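Local coordinates for protein DNA gyrase, B subunit, truncated (Myxococcus xanthus, PDB 3CWV) that probably binds ATP and DNA as part of a type II topoisomerase that couples ATP use to breakage, passage and rejoining of double-stranded DNA, at residues G266-G271 and E321-P326; L254-A259 and I303-G308; T69-T74 and S148-V153; Q113-A118 and G152-F157; N14-P19 and L106-R111. All coordinates share one frame; numbering follows the deposited sequence.

Contact 1: residues G266-G271 and E321-P326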
# COMPACT_ATOMS: atom_id res chain seq x y z
N GLY A 266 16.45 -0.83 -4.09
CA GLY A 266 16.55 -1.70 -5.25
C GLY A 266 16.40 -0.96 -6.57
O GLY A 266 16.63 0.25 -6.65
N ALA A 267 15.96 -1.69 -7.59
CA ALA A 267 16.05 -1.23 -8.97
C ALA A 267 15.21 0.02 -9.26
O ALA A 267 15.62 0.86 -10.06
CB ALA A 267 15.65 -2.36 -9.92
N HIS A 268 14.04 0.13 -8.62
CA HIS A 268 13.17 1.30 -8.80
C HIS A 268 13.88 2.57 -8.30
O HIS A 268 13.94 3.58 -9.00
CB HIS A 268 11.79 1.10 -8.12
CG HIS A 268 11.87 0.63 -6.69
ND1 HIS A 268 10.86 0.87 -5.77
CD2 HIS A 268 12.82 -0.07 -6.03
CE1 HIS A 268 11.18 0.32 -4.61
NE2 HIS A 268 12.36 -0.26 -4.74
N VAL A 269 14.48 2.47 -7.12
CA VAL A 269 15.19 3.59 -6.51
C VAL A 269 16.47 3.91 -7.29
O VAL A 269 16.73 5.07 -7.61
CB VAL A 269 15.47 3.28 -5.04
CG1 VAL A 269 16.49 4.26 -4.43
CG2 VAL A 269 14.15 3.26 -4.24
N LYS A 270 17.28 2.88 -7.59
CA LYS A 270 18.52 3.11 -8.32
C LYS A 270 18.31 3.75 -9.68
O LYS A 270 19.10 4.57 -10.11
CB LYS A 270 19.34 1.82 -8.45
CG LYS A 270 20.29 1.60 -7.27
CD LYS A 270 21.71 2.11 -7.57
CE LYS A 270 22.38 1.24 -8.63
NZ LYS A 270 23.88 1.25 -8.56
N GLY A 271 17.23 3.39 -10.38
CA GLY A 271 16.90 4.09 -11.62
C GLY A 271 16.81 5.60 -11.41
O GLY A 271 17.29 6.40 -12.23
N GLU A 321 12.96 -7.11 0.79
CA GLU A 321 13.35 -5.77 1.18
C GLU A 321 14.02 -5.02 0.04
O GLU A 321 14.14 -3.79 0.11
CB GLU A 321 14.25 -5.82 2.43
CG GLU A 321 13.48 -6.31 3.64
CD GLU A 321 14.38 -6.63 4.83
OE1 GLU A 321 15.62 -6.55 4.71
OE2 GLU A 321 13.83 -6.95 5.89
N LEU A 322 14.41 -5.73 -1.01
CA LEU A 322 15.17 -5.13 -2.12
C LEU A 322 14.59 -5.59 -3.45
O LEU A 322 14.65 -6.77 -3.81
CB LEU A 322 16.67 -5.50 -2.03
CG LEU A 322 17.68 -4.70 -2.87
CD1 LEU A 322 19.05 -4.62 -2.16
CD2 LEU A 322 17.84 -5.29 -4.28
N LEU A 323 14.05 -4.65 -4.20
CA LEU A 323 13.43 -4.96 -5.50
C LEU A 323 14.47 -5.24 -6.60
O LEU A 323 15.44 -4.51 -6.74
CB LEU A 323 12.56 -3.77 -5.90
CG LEU A 323 11.62 -4.00 -7.09
CD1 LEU A 323 10.44 -4.86 -6.64
CD2 LEU A 323 11.16 -2.65 -7.62
N ALA A 324 14.27 -6.30 -7.38
CA ALA A 324 15.18 -6.66 -8.44
C ALA A 324 14.37 -7.14 -9.63
O ALA A 324 14.06 -8.33 -9.75
CB ALA A 324 16.17 -7.76 -7.96
N ILE A 325 13.95 -6.19 -10.47
CA ILE A 325 13.22 -6.50 -11.72
C ILE A 325 14.15 -6.21 -12.90
O ILE A 325 14.57 -5.07 -13.08
CB ILE A 325 11.95 -5.66 -11.84
CG1 ILE A 325 10.94 -6.08 -10.75
CG2 ILE A 325 11.32 -5.82 -13.24
CD1 ILE A 325 9.71 -5.16 -10.61
N PRO A 326 14.50 -7.23 -13.68
CA PRO A 326 15.50 -7.04 -14.74
C PRO A 326 15.05 -5.95 -15.69
O PRO A 326 13.88 -5.95 -16.06
CB PRO A 326 15.48 -8.39 -15.47
CG PRO A 326 14.95 -9.38 -14.43
CD PRO A 326 13.97 -8.61 -13.64

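Contact 2: residues L254-A259 and I303-G308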
# COMPACT_ATOMS: atom_id res chain seq x y z
N LEU A 254 11.90 6.90 0.96
CA LEU A 254 10.88 5.87 1.16
C LEU A 254 10.59 5.21 -0.19
O LEU A 254 10.30 5.91 -1.16
CB LEU A 254 9.57 6.52 1.62
CG LEU A 254 9.24 6.84 3.09
CD1 LEU A 254 10.43 6.82 4.05
CD2 LEU A 254 8.42 8.14 3.20
N SER A 255 10.69 3.89 -0.26
CA SER A 255 10.41 3.22 -1.53
C SER A 255 9.41 2.09 -1.30
O SER A 255 9.37 1.51 -0.21
CB SER A 255 11.68 2.70 -2.19
OG SER A 255 12.40 1.87 -1.32
N PHE A 256 8.60 1.81 -2.32
CA PHE A 256 7.51 0.84 -2.22
C PHE A 256 7.42 0.02 -3.49
O PHE A 256 7.76 0.52 -4.56
CB PHE A 256 6.16 1.56 -2.04
CG PHE A 256 6.09 2.42 -0.82
CD1 PHE A 256 5.56 1.93 0.36
CD2 PHE A 256 6.61 3.72 -0.84
CE1 PHE A 256 5.50 2.73 1.50
CE2 PHE A 256 6.60 4.52 0.29
CZ PHE A 256 6.02 4.03 1.46
N ALA A 257 6.98 -1.22 -3.38
CA ALA A 257 6.56 -2.00 -4.55
C ALA A 257 5.20 -2.52 -4.20
O ALA A 257 5.02 -3.17 -3.15
CB ALA A 257 7.53 -3.12 -4.82
N ASN A 258 4.21 -2.21 -5.04
CA ASN A 258 2.81 -2.41 -4.66
C ASN A 258 2.48 -2.01 -3.22
O ASN A 258 1.86 -2.78 -2.46
CB ASN A 258 2.35 -3.86 -4.94
CG ASN A 258 2.11 -4.12 -6.41
OD1 ASN A 258 2.21 -3.21 -7.22
ND2 ASN A 258 1.80 -5.35 -6.77
N ALA A 259 2.90 -0.80 -2.86
CA ALA A 259 2.46 -0.18 -1.60
C ALA A 259 2.95 -0.91 -0.35
O ALA A 259 2.50 -0.61 0.75
CB ALA A 259 0.91 -0.00 -1.55
N ILE A 303 10.41 9.94 -2.45
CA ILE A 303 9.55 8.78 -2.39
C ILE A 303 9.50 8.16 -3.79
O ILE A 303 9.29 8.88 -4.78
CB ILE A 303 8.11 9.15 -1.95
CG1 ILE A 303 8.11 9.94 -0.63
CG2 ILE A 303 7.23 7.89 -1.83
CD1 ILE A 303 6.80 10.62 -0.31
N VAL A 304 9.71 6.85 -3.87
CA VAL A 304 9.70 6.12 -5.14
C VAL A 304 8.82 4.86 -5.00
O VAL A 304 9.12 3.99 -4.21
CB VAL A 304 11.14 5.67 -5.54
CG1 VAL A 304 11.08 4.86 -6.84
CG2 VAL A 304 12.12 6.89 -5.65
N ALA A 305 7.73 4.78 -5.77
CA ALA A 305 6.77 3.69 -5.65
C ALA A 305 6.58 3.04 -7.02
O ALA A 305 6.25 3.73 -7.98
CB ALA A 305 5.40 4.20 -5.13
N VAL A 306 6.79 1.73 -7.10
CA VAL A 306 6.49 1.02 -8.34
C VAL A 306 5.30 0.12 -8.08
O VAL A 306 5.10 -0.33 -6.97
CB VAL A 306 7.74 0.26 -8.90
CG1 VAL A 306 8.21 -0.82 -7.91
CG2 VAL A 306 7.46 -0.34 -10.30
N SER A 307 4.47 -0.11 -9.08
CA SER A 307 3.34 -0.98 -8.85
C SER A 307 3.08 -1.75 -10.15
O SER A 307 3.51 -1.29 -11.21
CB SER A 307 2.12 -0.15 -8.43
OG SER A 307 1.59 0.61 -9.52
N GLY A 308 2.42 -2.90 -10.06
CA GLY A 308 2.13 -3.70 -11.24
C GLY A 308 1.57 -5.05 -10.80
O GLY A 308 1.37 -5.29 -9.60
O HOH W 1 3.79 1.10 -4.80

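Contact 3: residues T69-T74 and S148-V153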
# COMPACT_ATOMS: atom_id res chain seq x y z
N THR A 69 -15.74 -0.11 -1.58
CA THR A 69 -16.72 -0.03 -2.66
C THR A 69 -16.14 -0.74 -3.84
O THR A 69 -14.93 -0.99 -3.90
CB THR A 69 -17.05 1.45 -3.05
OG1 THR A 69 -15.83 2.15 -3.35
CG2 THR A 69 -17.78 2.16 -1.90
N SER A 70 -16.98 -1.09 -4.80
CA SER A 70 -16.56 -1.95 -5.90
C SER A 70 -17.58 -1.86 -7.01
O SER A 70 -18.74 -1.48 -6.76
CB SER A 70 -16.47 -3.41 -5.41
OG SER A 70 -15.90 -4.26 -6.41
N ARG A 71 -17.17 -2.21 -8.23
CA ARG A 71 -18.15 -2.45 -9.30
C ARG A 71 -18.10 -3.91 -9.70
O ARG A 71 -18.87 -4.34 -10.56
CB ARG A 71 -17.85 -1.58 -10.53
CG ARG A 71 -18.40 -0.14 -10.46
CD ARG A 71 -17.37 0.82 -11.05
NE ARG A 71 -16.36 1.11 -10.03
CZ ARG A 71 -15.06 1.23 -10.24
NH1 ARG A 71 -14.54 1.08 -11.45
NH2 ARG A 71 -14.26 1.49 -9.21
N THR A 72 -17.21 -4.70 -9.10
CA THR A 72 -17.05 -6.09 -9.56
C THR A 72 -17.21 -7.21 -8.51
O THR A 72 -17.43 -8.37 -8.87
CB THR A 72 -15.70 -6.30 -10.27
OG1 THR A 72 -14.63 -5.93 -9.37
CG2 THR A 72 -15.63 -5.47 -11.54
N VAL A 73 -17.08 -6.88 -7.23
CA VAL A 73 -17.09 -7.93 -6.19
C VAL A 73 -18.36 -8.79 -6.26
O VAL A 73 -19.46 -8.29 -6.54
CB VAL A 73 -16.89 -7.34 -4.75
CG1 VAL A 73 -18.13 -6.50 -4.31
CG2 VAL A 73 -16.56 -8.47 -3.75
N THR A 74 -18.21 -10.09 -6.02
CA THR A 74 -19.39 -10.96 -5.87
C THR A 74 -19.35 -11.79 -4.60
O THR A 74 -18.28 -12.09 -4.06
CB THR A 74 -19.51 -11.95 -7.03
OG1 THR A 74 -18.46 -12.91 -6.92
CG2 THR A 74 -19.38 -11.25 -8.37
N SER A 148 -22.12 4.52 -0.13
CA SER A 148 -23.04 4.05 -1.16
C SER A 148 -22.33 3.88 -2.49
O SER A 148 -21.52 4.72 -2.88
CB SER A 148 -24.21 5.03 -1.29
OG SER A 148 -25.34 4.34 -1.80
N ALA A 149 -22.59 2.77 -3.17
CA ALA A 149 -21.93 2.48 -4.44
C ALA A 149 -22.67 1.36 -5.14
O ALA A 149 -23.54 0.74 -4.53
CB ALA A 149 -20.45 2.09 -4.21
N GLU A 150 -22.29 1.04 -6.37
CA GLU A 150 -22.90 -0.08 -7.11
C GLU A 150 -22.77 -1.38 -6.31
O GLU A 150 -23.74 -2.15 -6.17
CB GLU A 150 -22.24 -0.27 -8.48
CG GLU A 150 -22.45 0.84 -9.47
CD GLU A 150 -21.92 0.48 -10.87
OE1 GLU A 150 -21.65 -0.72 -11.12
OE2 GLU A 150 -21.77 1.39 -11.71
N ARG A 151 -21.55 -1.64 -5.81
CA ARG A 151 -21.29 -2.83 -5.03
C ARG A 151 -20.33 -2.47 -3.90
O ARG A 151 -19.69 -1.41 -3.90
CB ARG A 151 -20.63 -3.92 -5.88
CG ARG A 151 -21.38 -4.31 -7.13
CD ARG A 151 -20.97 -5.68 -7.58
NE ARG A 151 -21.41 -5.88 -8.95
CZ ARG A 151 -21.16 -6.97 -9.66
NH1 ARG A 151 -20.46 -7.96 -9.12
NH2 ARG A 151 -21.58 -7.04 -10.93
N GLY A 152 -20.23 -3.37 -2.93
CA GLY A 152 -19.26 -3.17 -1.84
C GLY A 152 -19.12 -4.43 -1.04
O GLY A 152 -19.93 -5.35 -1.14
N VAL A 153 -18.06 -4.47 -0.22
CA VAL A 153 -17.80 -5.62 0.61
C VAL A 153 -17.23 -5.11 1.95
O VAL A 153 -16.40 -4.20 1.97
CB VAL A 153 -16.85 -6.63 -0.08
CG1 VAL A 153 -15.65 -5.92 -0.70
CG2 VAL A 153 -16.43 -7.75 0.88

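Contact 4: residues Q113-A118 and G152-F157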
# COMPACT_ATOMS: atom_id res chain seq x y z
N GLN A 113 -17.45 -11.68 10.15
CA GLN A 113 -18.68 -11.47 9.38
C GLN A 113 -18.32 -10.76 8.11
O GLN A 113 -17.67 -9.71 8.14
CB GLN A 113 -19.67 -10.64 10.19
CG GLN A 113 -20.93 -10.27 9.39
CD GLN A 113 -21.96 -9.56 10.26
OE1 GLN A 113 -22.22 -9.98 11.38
NE2 GLN A 113 -22.55 -8.47 9.74
N VAL A 114 -18.72 -11.32 6.97
CA VAL A 114 -18.46 -10.66 5.72
C VAL A 114 -19.82 -10.29 5.08
O VAL A 114 -20.69 -11.13 4.98
CB VAL A 114 -17.69 -11.62 4.78
CG1 VAL A 114 -17.54 -11.05 3.38
CG2 VAL A 114 -16.28 -11.92 5.36
N ASP A 115 -19.95 -9.05 4.63
CA ASP A 115 -21.18 -8.60 3.94
C ASP A 115 -20.83 -8.18 2.54
O ASP A 115 -19.81 -7.53 2.31
CB ASP A 115 -21.80 -7.43 4.68
CG ASP A 115 -22.39 -7.82 6.02
OD1 ASP A 115 -23.55 -8.29 6.04
OD2 ASP A 115 -21.72 -7.62 7.08
N ILE A 116 -21.65 -8.57 1.57
CA ILE A 116 -21.39 -8.22 0.18
C ILE A 116 -22.70 -7.59 -0.32
O ILE A 116 -23.76 -8.18 -0.15
CB ILE A 116 -21.03 -9.45 -0.71
CG1 ILE A 116 -19.91 -10.32 -0.11
CG2 ILE A 116 -20.63 -9.00 -2.13
CD1 ILE A 116 -20.44 -11.59 0.57
N TRP A 117 -22.60 -6.39 -0.89
CA TRP A 117 -23.78 -5.70 -1.44
C TRP A 117 -23.59 -5.71 -2.95
O TRP A 117 -22.50 -5.42 -3.43
CB TRP A 117 -23.84 -4.23 -0.97
CG TRP A 117 -24.20 -3.99 0.49
CD1 TRP A 117 -25.43 -3.67 0.99
CD2 TRP A 117 -23.30 -4.00 1.62
NE1 TRP A 117 -25.35 -3.50 2.36
CE2 TRP A 117 -24.06 -3.69 2.76
CE3 TRP A 117 -21.93 -4.26 1.75
CZ2 TRP A 117 -23.49 -3.63 4.04
CZ3 TRP A 117 -21.36 -4.19 3.02
CH2 TRP A 117 -22.13 -3.87 4.14
N ALA A 118 -24.64 -6.06 -3.68
CA ALA A 118 -24.62 -6.04 -5.16
C ALA A 118 -26.06 -6.16 -5.66
O ALA A 118 -26.86 -6.85 -5.05
CB ALA A 118 -23.80 -7.20 -5.70
N GLY A 152 -20.23 -3.37 -2.93
CA GLY A 152 -19.26 -3.17 -1.84
C GLY A 152 -19.12 -4.43 -1.04
O GLY A 152 -19.93 -5.35 -1.14
N VAL A 153 -18.06 -4.47 -0.22
CA VAL A 153 -17.80 -5.62 0.61
C VAL A 153 -17.23 -5.11 1.95
O VAL A 153 -16.40 -4.20 1.97
CB VAL A 153 -16.85 -6.63 -0.08
CG1 VAL A 153 -15.65 -5.92 -0.70
CG2 VAL A 153 -16.43 -7.75 0.88
N ARG A 154 -17.75 -5.66 3.04
CA ARG A 154 -17.21 -5.39 4.38
C ARG A 154 -16.72 -6.69 5.01
O ARG A 154 -17.41 -7.70 4.99
CB ARG A 154 -18.30 -4.77 5.26
CG ARG A 154 -17.86 -4.42 6.70
CD ARG A 154 -19.15 -4.02 7.49
NE ARG A 154 -18.84 -3.34 8.75
CZ ARG A 154 -18.98 -3.88 9.97
NH1 ARG A 154 -18.69 -3.15 11.04
NH2 ARG A 154 -19.41 -5.13 10.12
N VAL A 155 -15.52 -6.66 5.60
CA VAL A 155 -14.99 -7.82 6.30
C VAL A 155 -14.78 -7.34 7.73
O VAL A 155 -14.06 -6.38 7.95
CB VAL A 155 -13.63 -8.25 5.73
CG1 VAL A 155 -13.03 -9.38 6.58
CG2 VAL A 155 -13.80 -8.75 4.30
N HIS A 156 -15.46 -7.95 8.68
CA HIS A 156 -15.35 -7.55 10.10
C HIS A 156 -14.82 -8.77 10.81
O HIS A 156 -15.37 -9.84 10.63
CB HIS A 156 -16.72 -7.20 10.66
CG HIS A 156 -16.73 -7.02 12.15
ND1 HIS A 156 -16.98 -8.05 13.04
CD2 HIS A 156 -16.47 -5.93 12.91
CE1 HIS A 156 -16.92 -7.58 14.28
NE2 HIS A 156 -16.63 -6.29 14.22
N PHE A 157 -13.78 -8.64 11.64
CA PHE A 157 -13.23 -9.82 12.30
C PHE A 157 -12.62 -9.47 13.65
O PHE A 157 -12.34 -8.30 13.95
CB PHE A 157 -12.20 -10.57 11.42
CG PHE A 157 -10.89 -9.86 11.27
CD1 PHE A 157 -9.80 -10.23 12.05
CD2 PHE A 157 -10.74 -8.81 10.38
CE1 PHE A 157 -8.56 -9.55 11.92
CE2 PHE A 157 -9.52 -8.13 10.24
CZ PHE A 157 -8.44 -8.49 11.02
O HOH W 2 -19.27 -7.26 7.80

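Contact 5: residues N14-P19 and L106-R111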
# COMPACT_ATOMS: atom_id res chain seq x y z
N ASN A 14 -4.24 -25.36 8.20
CA ASN A 14 -2.80 -25.18 8.02
C ASN A 14 -2.31 -23.86 8.56
O ASN A 14 -1.27 -23.79 9.22
CB ASN A 14 -2.42 -25.24 6.54
CG ASN A 14 -2.44 -26.66 5.99
OD1 ASN A 14 -2.74 -27.62 6.70
ND2 ASN A 14 -2.12 -26.79 4.71
N VAL A 15 -3.05 -22.79 8.28
CA VAL A 15 -2.70 -21.47 8.82
C VAL A 15 -2.83 -21.44 10.33
O VAL A 15 -1.96 -20.90 11.03
CB VAL A 15 -3.56 -20.35 8.17
CG1 VAL A 15 -3.27 -19.00 8.82
CG2 VAL A 15 -3.27 -20.26 6.66
N ARG A 16 -3.94 -21.98 10.85
CA ARG A 16 -4.18 -21.96 12.31
C ARG A 16 -3.15 -22.82 13.06
O ARG A 16 -2.91 -22.58 14.25
CB ARG A 16 -5.57 -22.45 12.66
CG ARG A 16 -6.68 -21.46 12.19
CD ARG A 16 -8.07 -21.88 12.70
NE ARG A 16 -8.19 -21.87 14.17
CZ ARG A 16 -8.58 -20.86 14.93
NH1 ARG A 16 -8.83 -19.64 14.44
NH2 ARG A 16 -8.65 -21.06 16.25
N LYS A 17 -2.60 -23.82 12.39
CA LYS A 17 -1.62 -24.72 13.03
C LYS A 17 -0.27 -24.06 13.26
O LYS A 17 0.38 -24.30 14.29
CB LYS A 17 -1.46 -26.00 12.23
CG LYS A 17 -0.87 -27.16 13.10
CD LYS A 17 -0.17 -28.17 12.26
CE LYS A 17 0.52 -29.25 13.16
NZ LYS A 17 0.87 -30.37 12.25
N ARG A 18 0.16 -23.20 12.33
CA ARG A 18 1.42 -22.47 12.47
C ARG A 18 1.26 -20.99 12.09
O ARG A 18 1.80 -20.55 11.09
CB ARG A 18 2.52 -23.14 11.61
CG ARG A 18 2.58 -24.65 11.79
CD ARG A 18 3.89 -25.23 11.30
NE ARG A 18 4.93 -25.11 12.33
CZ ARG A 18 6.15 -25.61 12.22
NH1 ARG A 18 6.50 -26.28 11.12
NH2 ARG A 18 7.01 -25.45 13.21
N PRO A 19 0.50 -20.22 12.91
CA PRO A 19 0.12 -18.85 12.59
C PRO A 19 1.29 -17.94 12.29
O PRO A 19 1.21 -17.19 11.34
CB PRO A 19 -0.60 -18.36 13.85
CG PRO A 19 -0.95 -19.55 14.63
CD PRO A 19 -0.01 -20.66 14.22
N LEU A 106 -8.73 -14.03 8.00
CA LEU A 106 -9.94 -14.78 8.34
C LEU A 106 -9.62 -16.04 9.14
O LEU A 106 -10.26 -16.30 10.17
CB LEU A 106 -10.70 -15.20 7.07
CG LEU A 106 -11.19 -14.06 6.17
CD1 LEU A 106 -11.87 -14.65 4.90
CD2 LEU A 106 -12.10 -13.14 6.92
N ALA A 107 -8.63 -16.82 8.68
CA ALA A 107 -8.26 -18.06 9.39
C ALA A 107 -7.91 -17.79 10.86
O ALA A 107 -8.20 -18.61 11.74
CB ALA A 107 -7.03 -18.78 8.71
N LEU A 108 -7.23 -16.68 11.11
CA LEU A 108 -6.71 -16.37 12.46
C LEU A 108 -7.64 -15.49 13.30
O LEU A 108 -7.19 -14.80 14.22
CB LEU A 108 -5.31 -15.74 12.37
CG LEU A 108 -4.28 -16.66 11.68
CD1 LEU A 108 -2.90 -16.01 11.59
CD2 LEU A 108 -4.21 -18.08 12.31
N SER A 109 -8.93 -15.48 12.93
CA SER A 109 -9.95 -14.82 13.72
C SER A 109 -10.72 -15.88 14.54
O SER A 109 -10.76 -17.04 14.16
CB SER A 109 -10.92 -14.02 12.81
OG SER A 109 -11.62 -14.92 11.93
N SER A 110 -11.27 -15.50 15.71
CA SER A 110 -12.18 -16.40 16.42
C SER A 110 -13.57 -16.29 15.80
O SER A 110 -14.35 -17.22 15.84
CB SER A 110 -12.28 -16.06 17.91
OG SER A 110 -12.62 -14.71 18.11
N ARG A 111 -13.84 -15.13 15.22
CA ARG A 111 -15.12 -14.95 14.51
C ARG A 111 -14.98 -13.87 13.49
O ARG A 111 -14.19 -12.94 13.67
CB ARG A 111 -16.24 -14.54 15.50
CG ARG A 111 -15.94 -13.35 16.38
CD ARG A 111 -16.94 -13.35 17.57
NE ARG A 111 -16.73 -12.26 18.52
CZ ARG A 111 -15.77 -12.23 19.44
NH1 ARG A 111 -14.87 -13.20 19.51
NH2 ARG A 111 -15.70 -11.20 20.28

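Contact 1: residues G266-G271 and E321-P326
Gly-266 and Leu-323 face each other in a single backbone bridge, their CA atoms 4.5 Å apart, just where a loop turns into a helix. The fold here is the second domain of the GyrB fragment, the S5-type transducer. Gly-266 is the N-cap of helix 267-284, and the 321-326 loop, which leads into helix 328-345, runs past that helix start. The one bond across the contact is donated by the first helical residue: Ala-267 N reaches Leu-323 O at 3.0 Å, nearly straight at hydrogen but with the donor standing 39° above the carbonyl plane. The same oxygen also lies 3.4 Å from Gly-266 CA. Gly-266 has no side chain, and this lets the Leu-323 carbonyl come so close. Leu-322 meets that CA through CD2.

Apolar packing is led by Leu-323 and His-268, whose side chains cross at about a right angle. CG of His-268 stands between its own backbone N and carbonyl carbon (chi1 50°), and the imidazole is packed on both faces: Leu-323 CD2 lies on one, displaced toward the rim, and Val-269 CG2 on the other. The leucine methyl makes a CH-pi contact, Leu-323 CD2 lying 3.6 Å from the centroid of the His-268 ring. Beyond the two segments His-268 rests on Ser-255, Val-304 and Val-306 of the sheet, while Leu-323 reaches Leu-328. Leu-323 CB lies 3.7 Å from both CD2 and NE2 of His-268.

Contact 2: residues L254-A259 and I303-G308
Asn-258 grips Gly-308 at the point where two parallel strands, 252-257 and 300-307, come to their ends. Its CB leaves a backbone with positive phi, and chi1 of -76° sets CG anti to the carbonyl carbon. CG comes to 3.5 Å from Gly-308 O, and beyond it the amide divides its work. OD1 accepts from Gly-308 N at 2.9 Å, in the carbonyl plane and on a lone pair, and also lies against CA and CB of Ser-307. ND2 donates to Gly-308 O at 2.9 Å, with that oxygen almost exactly in the amide plane. Two bonds to one residue hold the carboxamide flat and fix which way round it is turned.

Before this clasp the strands are joined by regular parallel bonding. Val-304 N and Val-306 N donate to Leu-254 O and Phe-256 O, and Phe-256 N and Asn-258 N return bonds to Val-304 O and Val-306 O. A water bridges Val-306 O to Ala-259 N as the chain turns away.

One face carries Leu-254, Phe-256, Ile-303 and Ala-305. There the ring edge of Phe-256 meets Ile-303 through CE2 and CG2, 4.0 Å apart, and its CB touches Ala-305 CB. On the other face Ala-257 CB packs on Val-306 CG1, and Ser-255 OG bonds to His-265 and Thr-262.

This pair lies inside the mixed sheet of the transducer domain: helix 267-284 lies over the Ser-255 and Val-304 face, helix 208-217 packs on Ile-303, and Tyr-43 of helix 28-47 touches Asn-258 and Ser-307.

Contact 3: residues T69-T74 and S148-V153
Chi1 of -55° sets CG of Arg-151 anti to its carbonyl carbon; extended to NE, the chain carries the guanidinium alongside the turn 71-74. Chi1 of -173° puts Ser-70 OG anti to its backbone N, where it accepts from Thr-72 N and Val-73 N, both at 3.0 Å: an ST turn and an ST motif that curl the chain around the arginine's tip.

Inside that curl Arg-151 NH1 donates to Val-73 O at 2.8 Å. The bond is straight and the oxygen lies in the guanidinium plane, though NH1 stands well above the plane of the carbonyl. Arg-71 O sits over one face of the guanidinium, displaced toward the rim and 3.3 Å above it, beside Thr-72 CA, and Thr-74 CG2 closes in at the edge. Arg-71 O and Val-73 O probably favour the positive charge, though only Val-73 O is hydrogen-bonded to it here.

In the backbone, Ser-70 and Arg-151 form a hydrogen-bonded antiparallel pair, its second bond, Arg-151 N to Ser-70 O, being weak. Thr-69 CG2 meets Ala-149 CB at 3.5 Å, while Thr-69 OG1 is bound to Asp-53. Glu-150 OE1 lies against CG of Arg-71, and the two charged ends stay apart. Val-73 CG2 packs on Val-153 CG1.

Two neighbouring strands, 64-70 and 151-159, thus meet in the antiparallel part of the GHKL-type ATPase sheet, where the first leaves for helix 75-82, N-capped by Thr-74.

Contact 4: residues Q113-A118 and G152-F157
Six backbone bonds join Gln-113, Asp-115 and Trp-117 to His-156, Arg-154 and Gly-152, two to each hydrogen-bonded pair. The strands run antiparallel, their N-to-C directions 174° apart, and the longest of the bonds, Gly-152 N to Trp-117 O at 3.1 Å, lies where strand 151-159 begins. In the non-hydrogen-bonded pairs, CA hydrogens point at carbonyls, as from Val-114 CA to Arg-154 O at 3.2 Å.

Apolar contacts fill the face of Val-114, Ile-116, Val-153 and Val-155. Val-114 and Val-155 lie side by side, CG2 to CG2 at 4.2 Å, and Val-153 CG2 reaches both Val-114 CG1 and Ile-116 CG1. Leu-78 of helix 75-82 packs onto this face. These are central strands of the eight-stranded mixed sheet of the N-terminal, GHKL-type ATPase domain, flanked by strands 121-128 and 64-70.

Across the other face Trp-117 and Arg-154 run side by side. The indole turns its edge to the neighbouring strand: CZ3 lies 3.8 Å from Arg-154 CB, and Gly-152 O is also in the ring plane. Trp-117 NE1 is held by Glu-143 O.

Among the polar side chains, Gln-113 NE2 gives a straight bond to the syn lone pair of Asp-115 OD2 at 2.9 Å, with OD2 in the amide plane, while OD1 takes a salt bridge from Arg-124. Arg-154 NH2 stays 4.6 Å from Asp-115 OD2, beyond a salt bridge, and a water lies between them, 2.6 Å from OD2.

Contact 5: residues N14-P19 and L106-R111
At its edge the guanidinium of Arg-16 meets Ala-107 O, which lies close to its plane, and NH1 donates to that oxygen at 3.0 Å, in the plane of the carbonyl as well. Ser-109 O is near the same edge, and NH2 makes a salt bridge to Asp-160. The arginine therefore ties the short N-terminal helix 11-17 to the end of helix 102-107, where the chain enters strand 109-118 of the GHKL-type ATPase domain. Ala-107 is the last helical residue, and the negative end of the helix probably favours the positive group.

Chi1 of -68° sets CG of Arg-16 anti to the carbonyl carbon, where it lies 3.3 Å from Ala-107 O; CD passes the same oxygen, and chi3 of 63° then turns NE aside.

Beside this polar link lies a small apolar cluster. Val-15 points at the other segment; its CG1, anti to the backbone N, touches Ala-107 CB at 3.8 Å and Leu-108 CD2 at 3.7 Å, and the valine and leucine side chains cross at about a right angle. Ile-163 backs the group, touching Arg-16, Pro-19 and Leu-108, and Tyr-22 of the next helix touches Val-15.

At the helix end, Leu-106 O takes two donors, the backbone N and the OG of Ser-109, which hold the turn into the strand. Pro-19 touches the leucine's methyls through CB, which lies 3.9 Å from Leu-108 CD2.

How the contacts relate
From the N terminus, contact 5 comes first, closing a loop of some 86 residues by tying helix 11-17 to the end of helix 102-107. Contact 3 opens inside it and closes beyond it, so the two cross. Contact 4 follows contact 5 in series and ends on the same strand, 151-159, as contact 3, with which it shares Gly-152 and Val-153; its opening segment, 113-118, lies inside contact 3's loop. Contacts 3 and 4 join strands of the ATPase sheet; contact 5 joins helices beside it. In the transducer domain contact 2 links strands 252-257 and 300-307; contact 1 opens inside it at helix 267-284 and closes later, before helix 328-345, so they cross and touch.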